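Local atomic coordinates of leucine aminopeptidase (Parabacteroides distasonis, PDB entry 3TC8), a protein that binds zinc and, as a member of peptidase family M28, probably acts as an aminopeptidase or a glutaminyl-peptide cyclotransferase. Residues R96-P107 with G150-Y161; D126-L135 with L198-N206. All coordinates share one frame; numbering follows the deposited sequence.

In the fold
Contact 1 pairs two neighbouring parallel strands at the middle of the mixed sheet and follows them into the loops beyond their C-terminal ends. Contact 2 sets the start of helix 125-144, which connects those two strands in the chain, against the end of strand 195-200, the other neighbour of strand 96-102. The two centres lie about 11 Å apart. F100 O and L199 N, 3.0 Å from each other, carry the sheet from one contact to the other. Both end at one zinc ion, to which contact 1 gives D160, contact 2 gives D127, and H281 completes the set. H102 NE2 lies 2.7 Å from D127 OD1, probably in a hydrogen bond.

Contact 1: residues R96-P107 with G150-Y161; sequences RVLLFAHWDSRP and GIDIIFFDAEDY
R96 grips D152 side-on: NE reaches OD2 at 2.8 Å on its syn side, while NH2 meets OD1 at 2.9 Å from above the carboxylate plane, the two planes being turned 42° apart. Both carboxylate oxygens have further donors, Y191 and S88, and R96 NH1 is taken up by backbone carbonyls of D90 and N93, so this buried pair is well satisfied. G150 suits the guanidinium lying over its CA, where a side chain would collide with NH1. Seven backbone bonds run in parallel register from V97 to W103. L98 and I154 fill one face with F100, whose CD2 meets the rim of the F156 ring; L99 packs on I151 and I153 on the other.

Beyond the strands D104 takes over. With CG set between backbone N and carbonyl carbon (chi1 62°), its carboxylate enters the 157-161 loop. D104 OD1 accepts H102 ND1 (2.8 Å) and E159 N (3.1 Å) from opposite faces, and D104 OD2 offers its syn lone pair to D160 N at 2.9 Å. With an alanine here, the E159 and D160 amides and H102 ND1 would probably lose their acceptor and the ring turn more freely, although D127 would still hold NE2. E159 OE1 sits 3.2 Å above the H102 ring plane. R106 NH1 reaches D160 O, its NE pairs with D110, and a water joins R106 N to the zinc ligand D160 at OD2. P107 CG lies over the face of the Y161 ring, a CH-pi contact. Joined through helix 125-144, the strands form a beta-alpha-beta unit, the loop after the second supplying a zinc ligand, as in M28 exopeptidases.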
# COMPACT_ATOMS: atom_id res chain seq x y z
N ARG A 96 6.50 14.53 10.87
CA ARG A 96 6.59 13.27 10.13
C ARG A 96 5.47 13.11 9.13
O ARG A 96 4.40 13.70 9.29
CB ARG A 96 6.56 12.10 11.10
CG ARG A 96 7.48 12.30 12.26
CD ARG A 96 7.80 11.02 13.01
NE ARG A 96 8.53 10.04 12.22
CZ ARG A 96 9.81 10.16 11.89
NH1 ARG A 96 10.56 11.15 12.38
NH2 ARG A 96 10.39 9.22 11.14
N VAL A 97 5.76 12.33 8.08
CA VAL A 97 4.77 11.88 7.14
C VAL A 97 4.83 10.36 7.08
O VAL A 97 5.90 9.77 7.07
CB VAL A 97 5.01 12.47 5.75
CG1 VAL A 97 4.13 11.82 4.70
CG2 VAL A 97 4.75 13.98 5.81
N LEU A 98 3.66 9.72 7.10
CA LEU A 98 3.48 8.30 7.00
C LEU A 98 3.14 7.89 5.58
O LEU A 98 2.15 8.36 5.04
CB LEU A 98 2.37 7.89 7.96
CG LEU A 98 1.94 6.42 7.91
CD1 LEU A 98 3.03 5.49 8.27
CD2 LEU A 98 0.67 6.20 8.76
N LEU A 99 3.93 6.98 5.03
CA LEU A 99 3.67 6.41 3.68
C LEU A 99 3.54 4.91 3.88
O LEU A 99 4.38 4.28 4.50
CB LEU A 99 4.85 6.70 2.74
CG LEU A 99 5.22 8.16 2.56
CD1 LEU A 99 6.45 8.28 1.62
CD2 LEU A 99 4.08 9.00 2.03
N PHE A 100 2.47 4.33 3.30
CA PHE A 100 2.14 2.93 3.67
C PHE A 100 1.51 2.19 2.55
O PHE A 100 1.02 2.75 1.58
CB PHE A 100 1.36 2.86 4.99
CG PHE A 100 0.04 3.59 5.06
CD1 PHE A 100 -0.03 4.97 5.11
CD2 PHE A 100 -1.14 2.89 5.19
CE1 PHE A 100 -1.21 5.65 5.29
CE2 PHE A 100 -2.34 3.58 5.37
CZ PHE A 100 -2.39 4.92 5.44
N ALA A 101 1.55 0.87 2.67
CA ALA A 101 1.01 -0.08 1.68
C ALA A 101 0.91 -1.45 2.38
O ALA A 101 1.56 -1.66 3.37
CB ALA A 101 1.99 -0.19 0.49
N HIS A 102 0.05 -2.30 1.84
CA HIS A 102 0.01 -3.68 2.35
C HIS A 102 0.92 -4.56 1.53
O HIS A 102 1.06 -4.39 0.31
CB HIS A 102 -1.42 -4.25 2.39
CG HIS A 102 -1.95 -4.85 1.14
ND1 HIS A 102 -1.86 -6.21 0.91
CD2 HIS A 102 -2.57 -4.34 0.06
CE1 HIS A 102 -2.36 -6.50 -0.26
NE2 HIS A 102 -2.84 -5.40 -0.79
N TRP A 103 1.54 -5.55 2.18
CA TRP A 103 2.51 -6.42 1.51
C TRP A 103 2.09 -7.88 1.36
O TRP A 103 2.73 -8.63 0.62
CB TRP A 103 3.91 -6.33 2.15
CG TRP A 103 4.08 -6.96 3.48
CD1 TRP A 103 3.83 -6.39 4.68
CD2 TRP A 103 4.66 -8.23 3.76
NE1 TRP A 103 4.20 -7.25 5.69
CE2 TRP A 103 4.75 -8.38 5.16
CE3 TRP A 103 5.12 -9.28 2.95
CZ2 TRP A 103 5.25 -9.53 5.73
CZ3 TRP A 103 5.65 -10.40 3.53
CH2 TRP A 103 5.72 -10.52 4.91
N ASP A 104 1.06 -8.31 2.09
CA ASP A 104 0.54 -9.66 1.93
C ASP A 104 -0.17 -9.84 0.61
O ASP A 104 -0.64 -8.87 -0.03
CB ASP A 104 -0.40 -10.01 3.08
CG ASP A 104 -1.63 -9.11 3.15
OD1 ASP A 104 -1.47 -7.87 3.13
OD2 ASP A 104 -2.75 -9.67 3.24
N SER A 105 -0.30 -11.11 0.23
CA SER A 105 -1.12 -11.51 -0.91
C SER A 105 -2.32 -12.30 -0.43
O SER A 105 -2.24 -13.13 0.47
CB SER A 105 -0.28 -12.48 -1.82
OG SER A 105 0.94 -11.92 -2.21
N ARG A 106 -3.45 -12.08 -1.08
CA ARG A 106 -4.68 -12.79 -0.74
C ARG A 106 -4.52 -14.29 -0.98
O ARG A 106 -4.08 -14.70 -2.05
CB ARG A 106 -5.83 -12.21 -1.56
CG ARG A 106 -7.21 -12.79 -1.25
CD ARG A 106 -8.28 -11.76 -1.44
NE ARG A 106 -9.64 -12.25 -1.22
CZ ARG A 106 -10.18 -12.37 -0.02
NH1 ARG A 106 -9.48 -12.20 1.07
NH2 ARG A 106 -11.44 -12.78 0.13
N PRO A 107 -5.06 -15.11 -0.08
CA PRO A 107 -4.98 -16.57 -0.25
C PRO A 107 -6.02 -17.18 -1.19
O PRO A 107 -6.03 -18.38 -1.38
CB PRO A 107 -5.15 -17.09 1.16
CG PRO A 107 -6.00 -16.06 1.83
CD PRO A 107 -5.45 -14.77 1.31
N GLY A 150 10.58 13.99 8.84
CA GLY A 150 10.67 12.57 9.07
C GLY A 150 9.72 11.80 8.17
O GLY A 150 8.65 12.30 7.89
N ILE A 151 10.14 10.64 7.71
CA ILE A 151 9.28 9.77 6.91
C ILE A 151 9.27 8.41 7.53
O ILE A 151 10.32 7.83 7.82
CB ILE A 151 9.81 9.61 5.45
CG1 ILE A 151 9.94 10.99 4.75
CG2 ILE A 151 8.90 8.68 4.68
CD1 ILE A 151 8.66 11.74 4.48
N ASP A 152 8.08 7.86 7.72
CA ASP A 152 7.92 6.46 8.11
C ASP A 152 7.29 5.72 6.94
O ASP A 152 6.26 6.13 6.44
CB ASP A 152 7.05 6.34 9.36
CG ASP A 152 7.62 7.15 10.49
OD1 ASP A 152 8.73 6.80 10.94
OD2 ASP A 152 6.98 8.18 10.86
N ILE A 153 7.96 4.66 6.52
CA ILE A 153 7.47 3.75 5.49
C ILE A 153 6.91 2.55 6.26
O ILE A 153 7.69 1.91 6.99
CB ILE A 153 8.59 3.29 4.57
CG1 ILE A 153 9.39 4.44 3.93
CG2 ILE A 153 8.10 2.27 3.59
CD1 ILE A 153 8.62 5.22 2.93
N ILE A 154 5.67 2.22 6.06
CA ILE A 154 5.09 1.03 6.71
C ILE A 154 4.47 0.10 5.68
O ILE A 154 3.65 0.48 4.89
CB ILE A 154 4.08 1.33 7.83
CG1 ILE A 154 4.71 2.28 8.85
CG2 ILE A 154 3.62 -0.00 8.44
CD1 ILE A 154 3.86 2.54 10.11
N PHE A 155 4.95 -1.16 5.76
CA PHE A 155 4.35 -2.26 5.03
C PHE A 155 3.47 -3.04 6.04
O PHE A 155 3.99 -3.71 6.92
CB PHE A 155 5.39 -3.14 4.39
CG PHE A 155 6.40 -2.40 3.52
CD1 PHE A 155 6.04 -1.32 2.74
CD2 PHE A 155 7.71 -2.82 3.51
CE1 PHE A 155 7.01 -0.69 1.96
CE2 PHE A 155 8.68 -2.19 2.70
CZ PHE A 155 8.28 -1.12 1.93
N PHE A 156 2.17 -2.90 5.86
CA PHE A 156 1.19 -3.56 6.74
C PHE A 156 0.86 -4.96 6.20
O PHE A 156 0.69 -5.17 5.02
CB PHE A 156 -0.08 -2.72 6.84
CG PHE A 156 0.09 -1.48 7.66
CD1 PHE A 156 0.28 -1.55 9.01
CD2 PHE A 156 -0.01 -0.21 7.09
CE1 PHE A 156 0.40 -0.42 9.77
CE2 PHE A 156 0.12 0.92 7.88
CZ PHE A 156 0.28 0.82 9.22
N ASP A 157 0.76 -5.88 7.14
CA ASP A 157 0.46 -7.26 6.84
C ASP A 157 -1.00 -7.57 7.00
O ASP A 157 -1.80 -6.79 7.55
CB ASP A 157 1.27 -8.18 7.78
CG ASP A 157 1.49 -9.58 7.29
OD1 ASP A 157 1.07 -9.94 6.16
OD2 ASP A 157 2.19 -10.32 8.03
N ALA A 158 -1.38 -8.70 6.43
CA ALA A 158 -2.69 -9.30 6.67
C ALA A 158 -3.82 -8.33 6.33
O ALA A 158 -4.86 -8.33 7.00
CB ALA A 158 -2.78 -9.84 8.07
N GLU A 159 -3.67 -7.58 5.25
CA GLU A 159 -4.72 -6.72 4.79
C GLU A 159 -5.79 -7.45 4.00
O GLU A 159 -6.94 -7.02 4.00
CB GLU A 159 -4.12 -5.58 3.93
CG GLU A 159 -5.15 -4.59 3.36
CD GLU A 159 -5.89 -5.00 2.12
OE1 GLU A 159 -5.33 -5.82 1.35
OE2 GLU A 159 -7.05 -4.48 1.93
N ASP A 160 -5.36 -8.49 3.28
CA ASP A 160 -6.18 -9.04 2.19
C ASP A 160 -6.61 -10.50 2.47
O ASP A 160 -6.78 -11.27 1.53
CB ASP A 160 -5.45 -8.93 0.85
CG ASP A 160 -6.35 -8.54 -0.28
OD1 ASP A 160 -7.52 -8.20 -0.06
OD2 ASP A 160 -5.90 -8.52 -1.40
N TYR A 161 -6.88 -10.78 3.73
CA TYR A 161 -7.32 -12.10 4.22
C TYR A 161 -8.76 -12.01 4.74
O TYR A 161 -9.18 -12.82 5.56
CB TYR A 161 -6.34 -12.62 5.30
CG TYR A 161 -6.07 -14.11 5.34
CD1 TYR A 161 -7.06 -15.05 5.70
CD2 TYR A 161 -4.79 -14.60 5.11
CE1 TYR A 161 -6.73 -16.38 5.79
CE2 TYR A 161 -4.47 -15.94 5.23
CZ TYR A 161 -5.47 -16.82 5.58
OH TYR A 161 -5.13 -18.16 5.71
O HOH W 1 -3.49 -9.39 -2.32

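Contact 2: residues D126-L135 with L198-N206; sequences DDGGSGVGAL and LLDMVGGKN
L199 CD1 is wedged between A134 CB (3.8 Å) and L135 CD2 (3.7 Å), the apolar and tightly packed end of this contact. Small residues make it possible: G131 lets the helix lie against the strand, because a CB there would run into L199 O, and A134 leaves room for the leucine branch while V202 CG2 covers G131 CA. G203 is equally constrained, since any side chain would collide with S130 CB.

S130 marks the change to polar contact. S130 OG accepts from V202 N at 3.0 Å and donates to D126 O at 2.7 Å, lying in the plane of that carbonyl and on a lone pair; chi1 of 67° points the hydroxyl to where both can be met. One helix turn earlier, D126 has CG anti to its own nitrogen (chi1 -160°), which carries the carboxylate to the loop after the strand. There D126 OD1 takes G203 N at 2.9 Å on the syn side. The selenomethionine M201, its backbone in the left-handed region, crosses D127 at a slant, its CG against D127 CA and its SE near D127 CB.

Toward the metal and the loop the fit is looser and water fills in. One water donates to D126 OD2 at 2.7 Å and accepts from G204 N, with Y279 OH as a second partner of OD2. Another accepts from G128 N and M201 N and lies near D200 OD1, to which it may donate. Beyond G204 the chain leaves the helix, and K205 and N206 are exposed.

D126 is therefore held by neutral donors. D127 OD1, hydrogen-bonded to H102, comes within 3.7 Å of D200 OD1. The zinc ion bound by D127 OD2 is consistent with an acid-rich site suited to a metal.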
# COMPACT_ATOMS: atom_id res chain seq x y z
N ASP A 126 -0.26 -6.35 -8.44
CA ASP A 126 -0.79 -5.02 -8.28
C ASP A 126 -1.33 -4.83 -6.87
O ASP A 126 -1.09 -3.80 -6.23
CB ASP A 126 -1.82 -4.71 -9.34
CG ASP A 126 -2.08 -3.24 -9.56
OD1 ASP A 126 -1.24 -2.41 -9.17
OD2 ASP A 126 -3.15 -2.94 -10.15
N ASP A 127 -2.12 -5.79 -6.37
CA ASP A 127 -2.72 -5.74 -5.05
C ASP A 127 -1.73 -6.28 -4.04
O ASP A 127 -1.72 -7.46 -3.68
CB ASP A 127 -3.99 -6.52 -5.09
CG ASP A 127 -4.91 -6.31 -3.93
OD1 ASP A 127 -4.53 -5.70 -2.92
OD2 ASP A 127 -6.05 -6.84 -4.05
N GLY A 128 -0.84 -5.41 -3.60
CA GLY A 128 0.26 -5.66 -2.69
C GLY A 128 1.60 -5.25 -3.29
O GLY A 128 2.27 -4.33 -2.81
N GLY A 129 2.01 -5.91 -4.34
CA GLY A 129 3.32 -5.64 -4.89
C GLY A 129 3.55 -4.22 -5.29
O GLY A 129 4.60 -3.66 -5.03
N SER A 130 2.57 -3.60 -5.95
CA SER A 130 2.79 -2.27 -6.57
C SER A 130 3.05 -1.21 -5.52
O SER A 130 3.99 -0.42 -5.68
CB SER A 130 1.61 -1.88 -7.44
OG SER A 130 0.44 -1.65 -6.67
N GLY A 131 2.24 -1.15 -4.48
CA GLY A 131 2.42 -0.11 -3.48
C GLY A 131 3.73 -0.26 -2.74
O GLY A 131 4.43 0.72 -2.49
N VAL A 132 4.07 -1.50 -2.42
CA VAL A 132 5.33 -1.76 -1.72
C VAL A 132 6.53 -1.44 -2.63
O VAL A 132 7.50 -0.87 -2.18
CB VAL A 132 5.40 -3.23 -1.26
CG1 VAL A 132 6.74 -3.60 -0.72
CG2 VAL A 132 4.29 -3.49 -0.21
N GLY A 133 6.43 -1.80 -3.91
CA GLY A 133 7.56 -1.52 -4.82
C GLY A 133 7.75 -0.03 -5.05
O GLY A 133 8.90 0.44 -5.08
N ALA A 134 6.66 0.72 -5.18
CA ALA A 134 6.74 2.16 -5.28
C ALA A 134 7.36 2.74 -4.02
O ALA A 134 8.22 3.63 -4.07
CB ALA A 134 5.42 2.79 -5.60
N LEU A 135 6.91 2.28 -2.85
CA LEU A 135 7.46 2.77 -1.60
C LEU A 135 8.91 2.39 -1.40
O LEU A 135 9.67 3.18 -0.82
CB LEU A 135 6.64 2.31 -0.40
CG LEU A 135 5.27 2.97 -0.25
CD1 LEU A 135 4.55 2.48 1.00
CD2 LEU A 135 5.32 4.50 -0.25
N LEU A 198 -1.48 6.24 1.63
CA LEU A 198 -1.53 4.83 1.28
C LEU A 198 -1.45 4.69 -0.23
O LEU A 198 -2.18 5.35 -0.95
CB LEU A 198 -2.85 4.26 1.79
CG LEU A 198 -3.23 2.84 1.35
CD1 LEU A 198 -2.19 1.80 1.76
CD2 LEU A 198 -4.58 2.47 1.90
N LEU A 199 -0.62 3.77 -0.70
CA LEU A 199 -0.57 3.36 -2.08
C LEU A 199 -1.13 1.94 -2.14
O LEU A 199 -0.59 1.04 -1.48
CB LEU A 199 0.85 3.36 -2.62
CG LEU A 199 1.65 4.67 -2.50
CD1 LEU A 199 3.02 4.52 -3.15
CD2 LEU A 199 0.85 5.82 -3.05
N ASP A 200 -2.12 1.73 -2.98
CA ASP A 200 -2.71 0.40 -3.15
C ASP A 200 -3.10 0.24 -4.62
O ASP A 200 -3.84 1.07 -5.11
CB ASP A 200 -3.92 0.25 -2.22
CG ASP A 200 -4.49 -1.14 -2.13
OD1 ASP A 200 -3.91 -2.10 -2.66
OD2 ASP A 200 -5.56 -1.34 -1.45
N MSE A 201 -2.59 -0.77 -5.30
CA MSE A 201 -2.92 -0.94 -6.73
C MSE A 201 -2.58 0.29 -7.56
O MSE A 201 -3.45 0.91 -8.18
CB MSE A 201 -4.40 -1.41 -6.93
CG MSE A 201 -4.66 -2.79 -6.30
SE MSE A 201 -6.35 -3.51 -6.64
CE MSE A 201 -5.97 -4.31 -8.16
N VAL A 202 -1.31 0.62 -7.50
CA VAL A 202 -0.72 1.76 -8.18
C VAL A 202 0.21 1.36 -9.33
O VAL A 202 1.01 2.17 -9.78
CB VAL A 202 -0.01 2.71 -7.21
CG1 VAL A 202 -1.02 3.34 -6.25
CG2 VAL A 202 1.13 2.03 -6.52
N GLY A 203 0.08 0.13 -9.83
CA GLY A 203 0.92 -0.34 -10.89
C GLY A 203 0.27 -0.69 -12.19
O GLY A 203 0.98 -0.97 -13.17
N GLY A 204 -1.05 -0.75 -12.26
CA GLY A 204 -1.72 -1.24 -13.45
C GLY A 204 -1.62 -0.30 -14.62
O GLY A 204 -1.76 0.92 -14.47
N LYS A 205 -1.45 -0.85 -15.82
CA LYS A 205 -1.45 -0.06 -17.03
C LYS A 205 -2.72 0.80 -17.08
O LYS A 205 -3.82 0.27 -16.86
CB LYS A 205 -1.37 -0.95 -18.26
CG LYS A 205 -1.12 -0.19 -19.54
CD LYS A 205 -1.09 -1.11 -20.76
CE LYS A 205 -1.08 -0.34 -22.04
NZ LYS A 205 0.18 0.43 -22.12
N ASN A 206 -2.58 2.10 -17.34
CA ASN A 206 -3.74 3.01 -17.47
C ASN A 206 -4.64 3.08 -16.21
O ASN A 206 -5.82 3.38 -16.31
CB ASN A 206 -4.52 2.71 -18.71
CG ASN A 206 -3.70 2.90 -19.97
OD1 ASN A 206 -2.94 3.88 -20.11
ND2 ASN A 206 -3.87 2.00 -20.93
O HOH W 2 -3.45 -0.37 -10.74
O HOH W 3 -1.35 -2.61 -3.37